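Penicillin-binding protein PbpB (Mycobacterium tuberculosis, PDB 6KGU) synthesises cross-linked peptidoglycan from lipid intermediates as a cell-wall transpeptidase and is here acylated by the beta-lactam antibiotic aztreonam. Local coordinates at residues P267-V270 and N271-V274; Y315-T318 and G319-K323; S325-G328 and T329-S333. All coordinates share one frame; numbering follows the deposited sequence. Where two conformers were deposited one is given.

Contact 1: P267-V270 and N271-V274. With AZR (2-({[(1Z)-1-(2-amino-1,3-thiazol-4-yl)-2-oxo-2-{[(2S,3S)-1-oxo-3-(sulfoamino)butan-2-yl]amino}ethylidene]amino}oxy)-2-methylpropanoic acid), chain B.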
loop_
_atom_site.group_PDB
_atom_site.type_symbol
_atom_site.label_atom_id
_atom_site.label_comp_id
_atom_site.label_asym_id
_atom_site.label_seq_id
_atom_site.Cartn_x
_atom_site.Cartn_y
_atom_site.Cartn_z
ATOM N N PRO A 267 -1.517 8.002 8.793
ATOM C CA PRO A 267 -2.418 6.898 8.438
ATOM C C PRO A 267 -3.789 6.944 9.107
ATOM O O PRO A 267 -4.750 6.386 8.577
ATOM C CB PRO A 267 -1.635 5.666 8.903
ATOM C CG PRO A 267 -0.849 6.183 10.093
ATOM C CD PRO A 267 -0.414 7.560 9.666
ATOM N N GLY A 268 -3.896 7.540 10.288
ATOM C CA GLY A 268 -5.129 7.338 11.034
ATOM C C GLY A 268 -5.359 5.856 11.290
ATOM O O GLY A 268 -4.415 5.091 11.517
ATOM N N SER A 269 -6.624 5.426 11.185
ATOM C CA SER A 269 -7.048 4.149 11.769
ATOM C C SER A 269 -6.491 2.904 11.075
ATOM O O SER A 269 -6.586 1.805 11.652
ATOM C CB SER A 269 -8.575 4.055 11.781
ATOM O OG SER A 269 -9.116 4.943 12.753
ATOM N N VAL A 270 -5.942 3.010 9.857
ATOM C CA VAL A 270 -5.334 1.807 9.295
ATOM C C VAL A 270 -4.153 1.377 10.137
ATOM O O VAL A 270 -3.782 0.200 10.129
ATOM C CB VAL A 270 -4.899 1.953 7.820
ATOM C CG1 VAL A 270 -6.112 1.938 6.920
ATOM C CG2 VAL A 270 -4.013 3.206 7.607
ATOM N N ASN A 271 -3.574 2.300 10.904
ATOM C CA ASN A 271 -2.486 1.935 11.796
ATOM C C ASN A 271 -2.928 1.036 12.946
ATOM O O ASN A 271 -2.063 0.501 13.649
ATOM C CB ASN A 271 -1.813 3.195 12.363
ATOM C CG ASN A 271 -0.384 2.926 12.768
ATOM O OD1 ASN A 271 0.374 2.350 11.994
ATOM N ND2 ASN A 271 -0.016 3.293 13.993
ATOM N N LYS A 272 -4.236 0.865 13.166
ATOM C CA LYS A 272 -4.686 0.096 14.315
ATOM C C LYS A 272 -4.290 -1.368 14.217
ATOM O O LYS A 272 -4.307 -2.073 15.231
ATOM C CB LYS A 272 -6.201 0.239 14.492
ATOM C CG LYS A 272 -6.612 1.658 14.960
ATOM C CD LYS A 272 -8.111 1.769 15.221
ATOM C CE LYS A 272 -8.533 3.205 15.530
ATOM N NZ LYS A 272 -10.023 3.311 15.746
ATOM N N ILE A 273 -3.896 -1.834 13.030
ATOM C CA ILE A 273 -3.337 -3.179 12.915
ATOM C C ILE A 273 -2.196 -3.396 13.908
ATOM O O ILE A 273 -2.021 -4.505 14.432
ATOM C CB ILE A 273 -2.889 -3.443 11.463
ATOM C CG1 ILE A 273 -2.528 -4.918 11.285
ATOM C CG2 ILE A 273 -1.707 -2.525 11.070
ATOM C CD1 ILE A 273 -2.110 -5.270 9.872
ATOM N N VAL A 274 -1.427 -2.345 14.220
ATOM C CA VAL A 274 -0.300 -2.526 15.134
ATOM C C VAL A 274 -0.795 -2.816 16.547
ATOM O O VAL A 274 -0.341 -3.774 17.186
ATOM C CB VAL A 274 0.644 -1.313 15.095
ATOM C CG1 VAL A 274 1.802 -1.519 16.040
ATOM C CG2 VAL A 274 1.180 -1.104 13.651
HETATM C C7 AZR B . -13.073 7.291 12.919
HETATM S S8 AZR B . -5.297 10.668 12.957
HETATM O O9 AZR B . -9.108 6.458 10.989
HETATM O O10 AZR B . -9.955 9.188 14.736
HETATM O O11 AZR B . -11.444 11.195 12.822
HETATM N N12 AZR B . -11.945 5.365 11.848
HETATM N N13 AZR B . -10.101 8.507 12.566
HETATM N N14 AZR B . -10.090 11.617 12.660
HETATM N N15 AZR B . -7.350 12.061 12.218
HETATM N N16 AZR B . -5.282 12.969 11.560
HETATM S S17 AZR B . -12.623 4.824 10.509
HETATM C C18 AZR B . -11.864 6.807 12.139
HETATM C C19 AZR B . -10.525 7.134 12.823
HETATM C C20 AZR B . -9.473 6.241 12.117
HETATM C C21 AZR B . -9.790 9.389 13.534
HETATM C C22 AZR B . -9.283 10.693 13.023
HETATM C C23 AZR B . -12.381 12.155 12.384
HETATM C C24 AZR B . -7.825 10.938 12.884
HETATM C C25 AZR B . -6.875 10.087 13.352
HETATM C C26 AZR B . -6.035 12.045 12.172
HETATM C C27 AZR B . -12.263 12.204 10.872
HETATM C C28 AZR B . -13.781 11.757 12.815
HETATM C C29 AZR B . -12.006 13.499 13.006
HETATM O O30 AZR B . -11.288 13.609 13.977
HETATM O O31 AZR B . -12.574 14.503 12.415
HETATM O O32 AZR B . -14.024 5.006 10.615
HETATM O O33 AZR B . -12.414 3.280 10.518
HETATM O O34 AZR B . -11.889 5.334 9.409
#
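The end of the K272 chain reaches the acylated oxygen of S269: K272 CE lies 3.3 Å from S269 OG, and K272 NZ stands 3.5 Å from the same oxygen. That oxygen is already spent, covalently joined to AZR C20 at 1.5 Å as the acyl-ester of aztreonam. The ester carbonyl oxygen, AZR O9, takes a hydrogen bond from the backbone N of S269 at 2.7 Å, the position expected of one arm of the oxyanion hole in this family. Serine and lysine three residues apart at the start of helix 272-281 form the SxxK motif of penicillin-binding transpeptidases. The lysine reaches the serine because its chain is extended beyond CG, which itself passes close to S269 O; its amine is then held by hydrogen bonds to S324 OG and N326 OD1. Behind these groups the backbone runs through a 3-10 turn into the helix. K272 N bonds to S269 O at 2.9 Å, and N271 N bonds to G268 O at 3.0 Å. One shell further out, P267 CG packs against N271 CB at 3.9 Å, the two side chains pointing the same way, while N271 ND2 is hydrogen-bonded to L380 O.

Contact 2: Y315-T318 and G319-K323; sequences YTTT and GVFGK
Y315, just before helix 317-323, and K323, at its far end, cross their side chains at about a right angle; T316 is the N-cap. K323 CD comes obliquely to the tyrosine ring, 3.8 Å from Y315 CE1. The lysine chain then bends at its last torsion (chi4 -64°), and its amine is hydrogen-bonded to the carbonyl oxygens of Y457 and Q459. Y315 also offers its CB to V320 CG2, an apolar contact at 4.1 Å, while its hydroxyl is hydrogen-bonded to W308 NE1 and its ring meets H310 edge-to-face. T317 and F321, one turn apart, lie side by side and point the same way. T317 CG2 stands 4.1 Å from F321 CE2, and T317 O approaches the same ring obliquely near CD2. V320 CG1 sits over the centre of one face of the F321 ring, and the ring reaches K272 and A276 on helix 272-281, so the short helix packs against the one that follows the acylated serine S269. At the cap, T316 OG1 lies between its own backbone N and carbonyl carbon (chi1 59°), which turns it back to the helix end, where it accepts from G319 N at 2.9 Å; the same hydroxyl is also hydrogen-bonded to V558 O. Beyond it, V320 N bonds to T316 O at 2.8 Å, and G322 N bonds to T318 O at 2.8 Å.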
loop_
_atom_site.group_PDB
_atom_site.type_symbol
_atom_site.label_atom_id
_atom_site.label_comp_id
_atom_site.label_asym_id
_atom_site.label_seq_id
_atom_site.Cartn_x
_atom_site.Cartn_y
_atom_site.Cartn_z
ATOM N N TYR A 315 -18.395 -3.131 23.614
ATOM C CA TYR A 315 -17.706 -3.595 22.419
ATOM C C TYR A 315 -16.792 -4.758 22.781
ATOM O O TYR A 315 -16.122 -4.742 23.813
ATOM C CB TYR A 315 -16.878 -2.467 21.785
ATOM C CG TYR A 315 -17.687 -1.257 21.354
ATOM C CD1 TYR A 315 -18.951 -1.403 20.789
ATOM C CD2 TYR A 315 -17.188 0.029 21.521
ATOM C CE1 TYR A 315 -19.695 -0.291 20.406
ATOM C CE2 TYR A 315 -17.925 1.141 21.146
ATOM C CZ TYR A 315 -19.174 0.975 20.592
ATOM O OH TYR A 315 -19.904 2.083 20.221
ATOM N N THR A 316 -16.773 -5.775 21.935
ATOM C CA THR A 316 -15.710 -6.754 22.042
ATOM C C THR A 316 -14.415 -6.157 21.501
ATOM O O THR A 316 -14.405 -5.110 20.853
ATOM C CB THR A 316 -16.035 -8.027 21.263
ATOM O OG1 THR A 316 -16.230 -7.695 19.882
ATOM C CG2 THR A 316 -17.289 -8.723 21.835
ATOM N N THR A 317 -13.307 -6.845 21.770
ATOM C CA THR A 317 -12.049 -6.490 21.128
ATOM C C THR A 317 -12.209 -6.477 19.610
ATOM O O THR A 317 -11.784 -5.534 18.929
ATOM C CB THR A 317 -10.968 -7.470 21.580
ATOM O OG1 THR A 317 -10.718 -7.253 22.974
ATOM C CG2 THR A 317 -9.690 -7.292 20.796
ATOM N N THR A 318 -12.856 -7.510 19.069
ATOM C CA THR A 318 -13.192 -7.517 17.643
ATOM C C THR A 318 -13.947 -6.253 17.241
ATOM O O THR A 318 -13.578 -5.578 16.272
ATOM C CB THR A 318 -13.996 -8.781 17.324
ATOM O OG1 THR A 318 -13.124 -9.912 17.430
ATOM C CG2 THR A 318 -14.594 -8.739 15.911
ATOM N N GLY A 319 -14.971 -5.883 18.014
ATOM C CA GLY A 319 -15.739 -4.695 17.698
ATOM C C GLY A 319 -14.957 -3.399 17.797
ATOM O O GLY A 319 -15.265 -2.435 17.093
ATOM N N VAL A 320 -13.965 -3.338 18.683
ATOM C CA VAL A 320 -13.154 -2.129 18.798
ATOM C C VAL A 320 -12.487 -1.818 17.467
ATOM O O VAL A 320 -12.497 -0.677 16.994
ATOM C CB VAL A 320 -12.116 -2.277 19.924
ATOM C CG1 VAL A 320 -10.970 -1.267 19.725
ATOM C CG2 VAL A 320 -12.781 -2.088 21.278
ATOM N N PHE A 321 -11.909 -2.833 16.839
ATOM C CA PHE A 321 -11.308 -2.635 15.528
ATOM C C PHE A 321 -12.341 -2.653 14.403
ATOM O O PHE A 321 -12.198 -1.897 13.437
ATOM C CB PHE A 321 -10.205 -3.677 15.347
ATOM C CG PHE A 321 -9.147 -3.569 16.414
ATOM C CD1 PHE A 321 -8.309 -2.456 16.452
ATOM C CD2 PHE A 321 -9.032 -4.525 17.416
ATOM C CE1 PHE A 321 -7.331 -2.311 17.455
ATOM C CE2 PHE A 321 -8.060 -4.396 18.416
ATOM C CZ PHE A 321 -7.208 -3.279 18.425
ATOM N N GLY A 322 -13.417 -3.432 14.547
ATOM C CA GLY A 322 -14.445 -3.458 13.517
ATOM C C GLY A 322 -15.203 -2.144 13.407
ATOM O O GLY A 322 -15.548 -1.712 12.303
ATOM N N LYS A 323 -15.466 -1.484 14.544
ATOM C CA LYS A 323 -16.142 -0.186 14.567
ATOM C C LYS A 323 -15.170 0.983 14.607
ATOM O O LYS A 323 -15.596 2.128 14.419
ATOM C CB LYS A 323 -17.096 -0.084 15.767
ATOM C CG LYS A 323 -18.312 -1.022 15.650
ATOM C CD LYS A 323 -19.452 -0.651 16.583
ATOM C CE LYS A 323 -20.577 -1.700 16.534
ATOM N NZ LYS A 323 -21.236 -1.780 15.185
#

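Contact 3: S325-G328 and T329-S333; sequences SNVG and TLMLS. With AZR (2-({[(1Z)-1-(2-amino-1,3-thiazol-4-yl)-2-oxo-2-{[(2S,3S)-1-oxo-3-(sulfoamino)butan-2-yl]amino}ethylidene]amino}oxy)-2-methylpropanoic acid), chain B.
The start of helix 326-336 carries the asparagine of an SxN motif, S324 to N326, the second signature of penicillin-binding transpeptidases, and S325 between them is the helix N-cap. S325 O is gripped twice by T329: the backbone N bonds to it at 3.0 Å and OG1 at 2.8 Å, the two donors arriving from opposite faces of the carbonyl plane. T329 OG1 is placed for this by standing beside its own backbone N, anti to the carbonyl carbon (chi1 -65°). On the cap side, S325 OG accepts from G328 N at 2.8 Å and is also hydrogen-bonded to D306. Two residues along, M331 N bonds to V327 O at 2.9 Å. The N326 side chain leaves the helix on the side of the antibiotic, where ND2 gives an almost straight hydrogen bond (175°) to AZR O10, the amide oxygen of the antibiotic side chain; its length of 2.5 Å is unusually short and to be taken with caution. With OD1 held by the amine of K272, as ND2 is by the ligand, the amide is gripped at both its polar atoms, which probably fixes its rotation and sets ND2 toward the ligand carbonyl.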
loop_
_atom_site.group_PDB
_atom_site.type_symbol
_atom_site.label_atom_id
_atom_site.label_comp_id
_atom_site.label_asym_id
_atom_site.label_seq_id
_atom_site.Cartn_x
_atom_site.Cartn_y
_atom_site.Cartn_z
ATOM N N SER A 325 -13.132 2.133 17.262
ATOM C CA SER A 325 -13.152 2.936 18.483
ATOM C C SER A 325 -11.724 3.353 18.819
ATOM O O SER A 325 -10.874 2.498 19.095
ATOM C CB SER A 325 -13.781 2.156 19.636
ATOM O OG SER A 325 -13.602 2.846 20.869
ATOM N N ASN A 326 -11.440 4.662 18.721
ATOM C CA ASN A 326 -10.157 5.190 19.182
ATOM C C ASN A 326 -9.974 4.947 20.675
ATOM O O ASN A 326 -8.882 4.580 21.124
ATOM C CB ASN A 326 -10.041 6.698 18.906
ATOM C CG ASN A 326 -9.922 7.044 17.421
ATOM O OD1 ASN A 326 -9.696 6.188 16.569
ATOM N ND2 ASN A 326 -10.067 8.328 17.119
ATOM N N VAL A 327 -11.028 5.182 21.458
ATOM C CA VAL A 327 -10.952 4.977 22.904
ATOM C C VAL A 327 -10.654 3.515 23.221
ATOM O O VAL A 327 -9.781 3.204 24.042
ATOM C CB VAL A 327 -12.251 5.449 23.576
ATOM C CG1 VAL A 327 -12.273 5.028 25.052
ATOM C CG2 VAL A 327 -12.402 6.985 23.433
ATOM N N GLY A 328 -11.377 2.593 22.583
ATOM C CA GLY A 328 -11.096 1.183 22.799
ATOM C C GLY A 328 -9.680 0.823 22.394
ATOM O O GLY A 328 -9.011 0.025 23.062
ATOM N N THR A 329 -9.193 1.421 21.304
ATOM C CA THR A 329 -7.831 1.130 20.861
ATOM C C THR A 329 -6.815 1.567 21.908
ATOM O O THR A 329 -5.867 0.835 22.214
ATOM C CB THR A 329 -7.572 1.807 19.518
ATOM O OG1 THR A 329 -8.432 1.219 18.526
ATOM C CG2 THR A 329 -6.101 1.614 19.080
ATOM N N LEU A 330 -7.023 2.741 22.501
ATOM C CA LEU A 330 -6.055 3.252 23.470
ATOM C C LEU A 330 -6.136 2.503 24.793
ATOM O O LEU A 330 -5.111 2.292 25.445
ATOM C CB LEU A 330 -6.255 4.751 23.681
ATOM C CG LEU A 330 -5.825 5.583 22.469
ATOM C CD1 LEU A 330 -6.185 7.044 22.671
ATOM C CD2 LEU A 330 -4.346 5.428 22.218
ATOM N N MET A 331 -7.338 2.097 25.213
ATOM C CA MET A 331 -7.453 1.283 26.417
ATOM C C MET A 331 -6.681 -0.019 26.271
ATOM O O MET A 331 -5.924 -0.410 27.165
ATOM C CB MET A 331 -8.923 1.013 26.723
ATOM C CG MET A 331 -9.667 2.275 27.097
ATOM S SD MET A 331 -11.343 1.959 27.595
ATOM C CE MET A 331 -11.081 0.704 28.833
ATOM N N LEU A 332 -6.846 -0.697 25.128
ATOM C CA LEU A 332 -6.092 -1.919 24.854
ATOM C C LEU A 332 -4.610 -1.634 24.694
ATOM O O LEU A 332 -3.772 -2.429 25.127
ATOM C CB LEU A 332 -6.611 -2.602 23.577
ATOM C CG LEU A 332 -8.012 -3.208 23.601
ATOM C CD1 LEU A 332 -8.464 -3.556 22.166
ATOM C CD2 LEU A 332 -8.053 -4.441 24.537
ATOM N N SER A 333 -4.265 -0.526 24.033
ATOM C CA SER A 333 -2.857 -0.152 23.917
ATOM C C SER A 333 -2.228 0.089 25.294
ATOM O O SER A 333 -1.033 -0.171 25.483
ATOM C CB SER A 333 -2.707 1.098 23.031
ATOM O OG SER A 333 -3.154 0.843 21.707
HETATM C C7 AZR B . -13.073 7.291 12.919
HETATM S S8 AZR B . -5.297 10.668 12.957
HETATM O O9 AZR B . -9.108 6.458 10.989
HETATM O O10 AZR B . -9.955 9.188 14.736
HETATM O O11 AZR B . -11.444 11.195 12.822
HETATM N N12 AZR B . -11.945 5.365 11.848
HETATM N N13 AZR B . -10.101 8.507 12.566
HETATM N N14 AZR B . -10.090 11.617 12.660
HETATM N N15 AZR B . -7.350 12.061 12.218
HETATM N N16 AZR B . -5.282 12.969 11.560
HETATM S S17 AZR B . -12.623 4.824 10.509
HETATM C C18 AZR B . -11.864 6.807 12.139
HETATM C C19 AZR B . -10.525 7.134 12.823
HETATM C C20 AZR B . -9.473 6.241 12.117
HETATM C C21 AZR B . -9.790 9.389 13.534
HETATM C C22 AZR B . -9.283 10.693 13.023
HETATM C C23 AZR B . -12.381 12.155 12.384
HETATM C C24 AZR B . -7.825 10.938 12.884
HETATM C C25 AZR B . -6.875 10.087 13.352
HETATM C C26 AZR B . -6.035 12.045 12.172
HETATM C C27 AZR B . -12.263 12.204 10.872
HETATM C C28 AZR B . -13.781 11.757 12.815
HETATM C C29 AZR B . -12.006 13.499 13.006
HETATM O O30 AZR B . -11.288 13.609 13.977
HETATM O O31 AZR B . -12.574 14.503 12.415
HETATM O O32 AZR B . -14.024 5.006 10.615
HETATM O O33 AZR B . -12.414 3.280 10.518
HETATM O O34 AZR B . -11.889 5.334 9.409
#

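All three contacts are local and follow one another in series; none nests within or crosses another. Contact 1 comes first, closing the turn into helix 272-281. After strands 296-299 and 302-305 the chain reaches contact 2, which caps and spans helix 317-323, and S324 then leads almost at once into contact 3 at the start of helix 326-336. The last two are joined directly by a probable hydrogen bond from S325 N to V320 O, while V320 CG1 packs on G328 and T329. Contact 1 meets both: F321 CE1 rests near K272 O, and K272 CD lies close to T329 OG1. Two helix starts and a short complete helix of the transpeptidase domain are thus drawn together, with contacts 1 and 3 both touching the antibiotic.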